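Local coordinates for protein Nrps/pks (Streptomyces albus, PDB 4OPE) that probably catalyses decarboxylative Claisen condensation as a ketosynthase domain of the AT-less polyketide synthase that assembles oxazolomycin, at residues P448-L461 with L488-F502. Residues are numbered along the deposited sequence; the frame is centred on the assembly and turned at random.
Sequences PYVCALSARDAERL and LLTREPMAHRLAVVF
Tyr-449 to Ala-455 pairs antiparallel with His-496 to Phe-502 through eight backbone hydrogen bonds, two at each of the pairs Tyr-449/Phe-502, Cys-451/Val-500, Leu-453/Leu-498 and Ala-455/His-496. Where the partner chain turns into this ladder, Ser-454 OG accepts from Met-494 N (3.0 Å), and Met-494 O is gripped side-on by Arg-497, with NE at 2.7 Å and NH2 at 3.2 Å. A water donates to both Ala-452 O and Leu-488 O, joining the strand to the 488-491 turn.

Among aromatic contacts, the Phe-502 ring (chi1 76°, CG between backbone N and carbonyl carbon) turns toward strand 449-455: Tyr-449 CB makes a CH-pi contact over one face, while Cys-451 N meets the ring edge, 3.6 Å from CE1. The His-496 ring lies flat against the start of helix 458-473, with Asp-457 CA in CH-pi contact 3.7 Å from its centroid and Ala-458 N over the same face. With the imidazole gone, as in an alanine, the backbone at Asp-457 and Ala-458 is likely to lose its flat cover, opening a gap at the helix start.

Apolar contacts add to this: Leu-488 CD2 meets Leu-453 CD2 at 3.8 Å, and Leu-489 CD2 reaches Ala-452 CB at 3.7 Å.

Strand 524-528 completes a small three-stranded antiparallel sheet in the ketoacyl-synthetase C-terminal extension, separate from the large mixed sheet; helix 505-516 packs on the Cys-451 and Val-500 face, and helix 541-550, with Trp-548, on the Ala-452 and Ala-499 face.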
# COMPACT_ATOMS: atom_id res chain seq x y z
N PRO A 448 8.67 -22.29 44.16
CA PRO A 448 8.41 -22.86 42.85
C PRO A 448 7.62 -21.88 41.95
O PRO A 448 7.27 -20.73 42.34
CB PRO A 448 7.61 -24.10 43.17
CG PRO A 448 6.83 -23.69 44.39
CD PRO A 448 7.78 -22.83 45.18
N TYR A 449 7.43 -22.33 40.71
CA TYR A 449 6.85 -21.52 39.72
C TYR A 449 5.80 -22.38 39.11
O TYR A 449 5.85 -23.61 39.24
CB TYR A 449 7.87 -21.11 38.66
CG TYR A 449 9.11 -20.41 39.16
CD1 TYR A 449 9.10 -19.09 39.56
CD2 TYR A 449 10.35 -21.07 39.14
CE1 TYR A 449 10.27 -18.47 40.00
CE2 TYR A 449 11.52 -20.45 39.57
CZ TYR A 449 11.46 -19.16 40.01
OH TYR A 449 12.63 -18.55 40.43
N VAL A 450 4.86 -21.73 38.43
CA VAL A 450 3.85 -22.46 37.69
C VAL A 450 4.14 -22.30 36.23
O VAL A 450 4.43 -21.19 35.79
CB VAL A 450 2.43 -21.97 37.97
CG1 VAL A 450 2.28 -20.50 37.65
CG2 VAL A 450 1.43 -22.80 37.19
N CYS A 451 4.11 -23.40 35.50
CA CYS A 451 4.16 -23.38 34.07
C CYS A 451 2.77 -23.63 33.57
O CYS A 451 2.21 -24.70 33.76
CB CYS A 451 5.04 -24.50 33.54
SG CYS A 451 4.80 -24.92 31.78
N ALA A 452 2.21 -22.65 32.90
CA ALA A 452 0.82 -22.78 32.50
C ALA A 452 0.71 -22.74 30.96
O ALA A 452 1.13 -21.78 30.33
CB ALA A 452 0.04 -21.66 33.16
N LEU A 453 0.17 -23.80 30.38
CA LEU A 453 0.08 -23.94 28.93
C LEU A 453 -1.37 -24.11 28.56
O LEU A 453 -2.13 -24.67 29.35
CB LEU A 453 0.78 -25.19 28.45
CG LEU A 453 2.28 -25.32 28.69
CD1 LEU A 453 2.80 -26.61 28.05
CD2 LEU A 453 3.00 -24.17 28.05
N SER A 454 -1.75 -23.65 27.37
CA SER A 454 -3.06 -23.94 26.84
C SER A 454 -3.02 -24.04 25.36
O SER A 454 -2.08 -23.58 24.72
CB SER A 454 -4.10 -22.88 27.25
OG SER A 454 -3.79 -21.58 26.79
N ALA A 455 -4.05 -24.65 24.81
CA ALA A 455 -4.17 -24.78 23.41
C ALA A 455 -5.65 -24.92 23.08
O ALA A 455 -6.49 -25.12 23.95
CB ALA A 455 -3.38 -25.98 22.94
N ARG A 456 -5.96 -24.79 21.80
CA ARG A 456 -7.34 -24.84 21.36
C ARG A 456 -7.95 -26.23 21.44
O ARG A 456 -9.16 -26.35 21.56
CB ARG A 456 -7.44 -24.36 19.94
CG ARG A 456 -8.82 -23.89 19.57
CD ARG A 456 -8.77 -23.41 18.15
NE ARG A 456 -10.11 -23.27 17.61
CZ ARG A 456 -10.77 -24.20 16.95
NH1 ARG A 456 -10.22 -25.39 16.70
NH2 ARG A 456 -11.99 -23.92 16.52
N ASP A 457 -7.13 -27.28 21.32
CA ASP A 457 -7.61 -28.62 21.60
C ASP A 457 -6.47 -29.53 22.13
O ASP A 457 -5.33 -29.08 22.31
CB ASP A 457 -8.35 -29.20 20.40
CG ASP A 457 -7.46 -29.42 19.24
OD1 ASP A 457 -6.32 -29.92 19.43
OD2 ASP A 457 -7.91 -29.13 18.10
N ALA A 458 -6.79 -30.80 22.39
CA ALA A 458 -5.86 -31.72 23.03
C ALA A 458 -4.65 -32.07 22.20
O ALA A 458 -3.56 -32.21 22.73
CB ALA A 458 -6.60 -32.99 23.44
N GLU A 459 -4.84 -32.25 20.92
CA GLU A 459 -3.76 -32.55 19.98
C GLU A 459 -2.84 -31.31 19.87
O GLU A 459 -1.64 -31.44 19.85
CB GLU A 459 -4.42 -32.93 18.64
CG GLU A 459 -3.54 -33.60 17.60
CD GLU A 459 -4.25 -33.73 16.23
OE1 GLU A 459 -4.32 -32.74 15.43
OE2 GLU A 459 -4.73 -34.85 15.93
N ARG A 460 -3.39 -30.11 19.84
CA ARG A 460 -2.56 -28.89 19.84
C ARG A 460 -1.75 -28.73 21.12
O ARG A 460 -0.63 -28.27 21.07
CB ARG A 460 -3.40 -27.63 19.68
CG ARG A 460 -4.18 -27.50 18.38
CD ARG A 460 -3.27 -27.40 17.17
NE ARG A 460 -3.24 -28.70 16.52
CZ ARG A 460 -2.17 -29.42 16.29
NH1 ARG A 460 -0.97 -28.97 16.55
NH2 ARG A 460 -2.31 -30.61 15.77
N LEU A 461 -2.34 -29.07 22.26
CA LEU A 461 -1.70 -28.93 23.57
C LEU A 461 -0.60 -29.94 23.69
O LEU A 461 0.42 -29.71 24.31
CB LEU A 461 -2.69 -29.24 24.66
CG LEU A 461 -2.25 -29.03 26.09
CD1 LEU A 461 -1.71 -27.64 26.19
CD2 LEU A 461 -3.43 -29.18 27.02
N LEU A 488 4.87 -17.36 29.57
CA LEU A 488 3.71 -18.16 29.24
C LEU A 488 2.43 -17.58 29.78
O LEU A 488 1.37 -17.71 29.17
CB LEU A 488 3.90 -19.58 29.75
CG LEU A 488 4.99 -20.35 28.99
CD1 LEU A 488 5.43 -21.56 29.78
CD2 LEU A 488 4.55 -20.73 27.58
N LEU A 489 2.53 -16.89 30.90
CA LEU A 489 1.36 -16.26 31.49
C LEU A 489 0.94 -14.97 30.76
O LEU A 489 -0.12 -14.40 31.09
CB LEU A 489 1.59 -15.98 32.96
CG LEU A 489 1.78 -17.26 33.77
CD1 LEU A 489 2.19 -16.94 35.20
CD2 LEU A 489 0.48 -18.06 33.71
N THR A 490 1.70 -14.53 29.78
CA THR A 490 1.22 -13.42 28.98
C THR A 490 0.44 -13.91 27.77
O THR A 490 -0.19 -13.12 27.06
CB THR A 490 2.37 -12.59 28.45
OG1 THR A 490 3.03 -13.32 27.39
CG2 THR A 490 3.31 -12.26 29.58
N ARG A 491 0.47 -15.21 27.55
CA ARG A 491 -0.19 -15.75 26.39
C ARG A 491 -1.68 -15.92 26.55
O ARG A 491 -2.17 -16.29 27.60
CB ARG A 491 0.43 -17.09 26.02
CG ARG A 491 1.82 -16.90 25.44
CD ARG A 491 2.34 -18.18 24.82
NE ARG A 491 3.69 -17.96 24.34
CZ ARG A 491 4.37 -18.81 23.60
NH1 ARG A 491 3.83 -20.00 23.25
NH2 ARG A 491 5.59 -18.46 23.25
N GLU A 492 -2.40 -15.73 25.48
CA GLU A 492 -3.85 -15.79 25.54
C GLU A 492 -4.31 -17.18 25.98
O GLU A 492 -3.85 -18.20 25.46
CB GLU A 492 -4.42 -15.44 24.20
CG GLU A 492 -5.90 -15.54 24.16
CD GLU A 492 -6.46 -15.14 22.82
OE1 GLU A 492 -6.05 -14.07 22.25
OE2 GLU A 492 -7.34 -15.91 22.37
N PRO A 493 -5.19 -17.23 27.00
CA PRO A 493 -5.65 -18.52 27.55
C PRO A 493 -6.70 -19.14 26.66
O PRO A 493 -7.63 -18.46 26.24
CB PRO A 493 -6.27 -18.13 28.92
CG PRO A 493 -5.77 -16.76 29.20
CD PRO A 493 -5.60 -16.10 27.86
N MSE A 494 -6.56 -20.43 26.42
CA MSE A 494 -7.49 -21.17 25.61
C MSE A 494 -8.12 -22.33 26.39
O MSE A 494 -7.93 -22.50 27.59
CB MSE A 494 -6.62 -21.66 24.49
CG MSE A 494 -6.03 -20.55 23.62
SE MSE A 494 -5.18 -21.39 22.04
CE MSE A 494 -4.20 -19.78 21.47
N ALA A 495 -8.91 -23.13 25.69
CA ALA A 495 -9.79 -24.08 26.35
C ALA A 495 -9.05 -25.19 27.07
O ALA A 495 -9.38 -25.46 28.24
CB ALA A 495 -10.77 -24.67 25.35
N HIS A 496 -8.10 -25.86 26.40
CA HIS A 496 -7.45 -27.06 26.99
C HIS A 496 -6.24 -26.68 27.80
O HIS A 496 -5.37 -26.00 27.31
CB HIS A 496 -7.08 -28.08 25.93
CG HIS A 496 -8.27 -28.69 25.29
ND1 HIS A 496 -8.54 -30.04 25.37
CD2 HIS A 496 -9.34 -28.12 24.69
CE1 HIS A 496 -9.72 -30.28 24.81
NE2 HIS A 496 -10.22 -29.13 24.38
N ARG A 497 -6.16 -27.13 29.04
CA ARG A 497 -5.19 -26.59 29.99
C ARG A 497 -4.24 -27.64 30.46
O ARG A 497 -4.61 -28.79 30.66
CB ARG A 497 -5.92 -25.99 31.20
CG ARG A 497 -6.94 -24.91 30.85
CD ARG A 497 -6.25 -23.58 30.77
NE ARG A 497 -7.09 -22.56 30.20
CZ ARG A 497 -7.49 -21.45 30.80
NH1 ARG A 497 -7.13 -21.12 32.03
NH2 ARG A 497 -8.23 -20.62 30.12
N LEU A 498 -3.01 -27.22 30.64
CA LEU A 498 -1.99 -28.01 31.34
C LEU A 498 -1.21 -27.11 32.35
O LEU A 498 -0.96 -25.96 32.07
CB LEU A 498 -1.06 -28.67 30.34
CG LEU A 498 -0.03 -29.59 30.95
CD1 LEU A 498 0.33 -30.69 29.97
CD2 LEU A 498 1.24 -28.87 31.34
N ALA A 499 -0.83 -27.63 33.51
CA ALA A 499 0.02 -26.88 34.42
C ALA A 499 0.96 -27.75 35.21
O ALA A 499 0.65 -28.91 35.54
CB ALA A 499 -0.81 -26.05 35.38
N VAL A 500 2.11 -27.17 35.54
CA VAL A 500 3.10 -27.85 36.34
C VAL A 500 3.69 -26.86 37.30
O VAL A 500 3.91 -25.69 36.98
CB VAL A 500 4.25 -28.38 35.49
CG1 VAL A 500 5.01 -29.44 36.24
CG2 VAL A 500 3.72 -28.96 34.18
N VAL A 501 3.94 -27.34 38.50
CA VAL A 501 4.71 -26.61 39.49
C VAL A 501 6.13 -27.06 39.36
O VAL A 501 6.37 -28.25 39.23
CB VAL A 501 4.22 -26.89 40.89
CG1 VAL A 501 4.91 -25.93 41.84
CG2 VAL A 501 2.72 -26.69 40.92
N PHE A 502 7.06 -26.11 39.33
CA PHE A 502 8.45 -26.45 39.03
C PHE A 502 9.42 -25.46 39.65
O PHE A 502 9.07 -24.29 39.89
CB PHE A 502 8.69 -26.60 37.50
CG PHE A 502 8.77 -25.28 36.74
CD1 PHE A 502 7.63 -24.59 36.38
CD2 PHE A 502 10.00 -24.73 36.42
CE1 PHE A 502 7.72 -23.38 35.71
CE2 PHE A 502 10.09 -23.52 35.77
CZ PHE A 502 8.94 -22.86 35.37
O HOH W 1 0.29 -20.09 28.34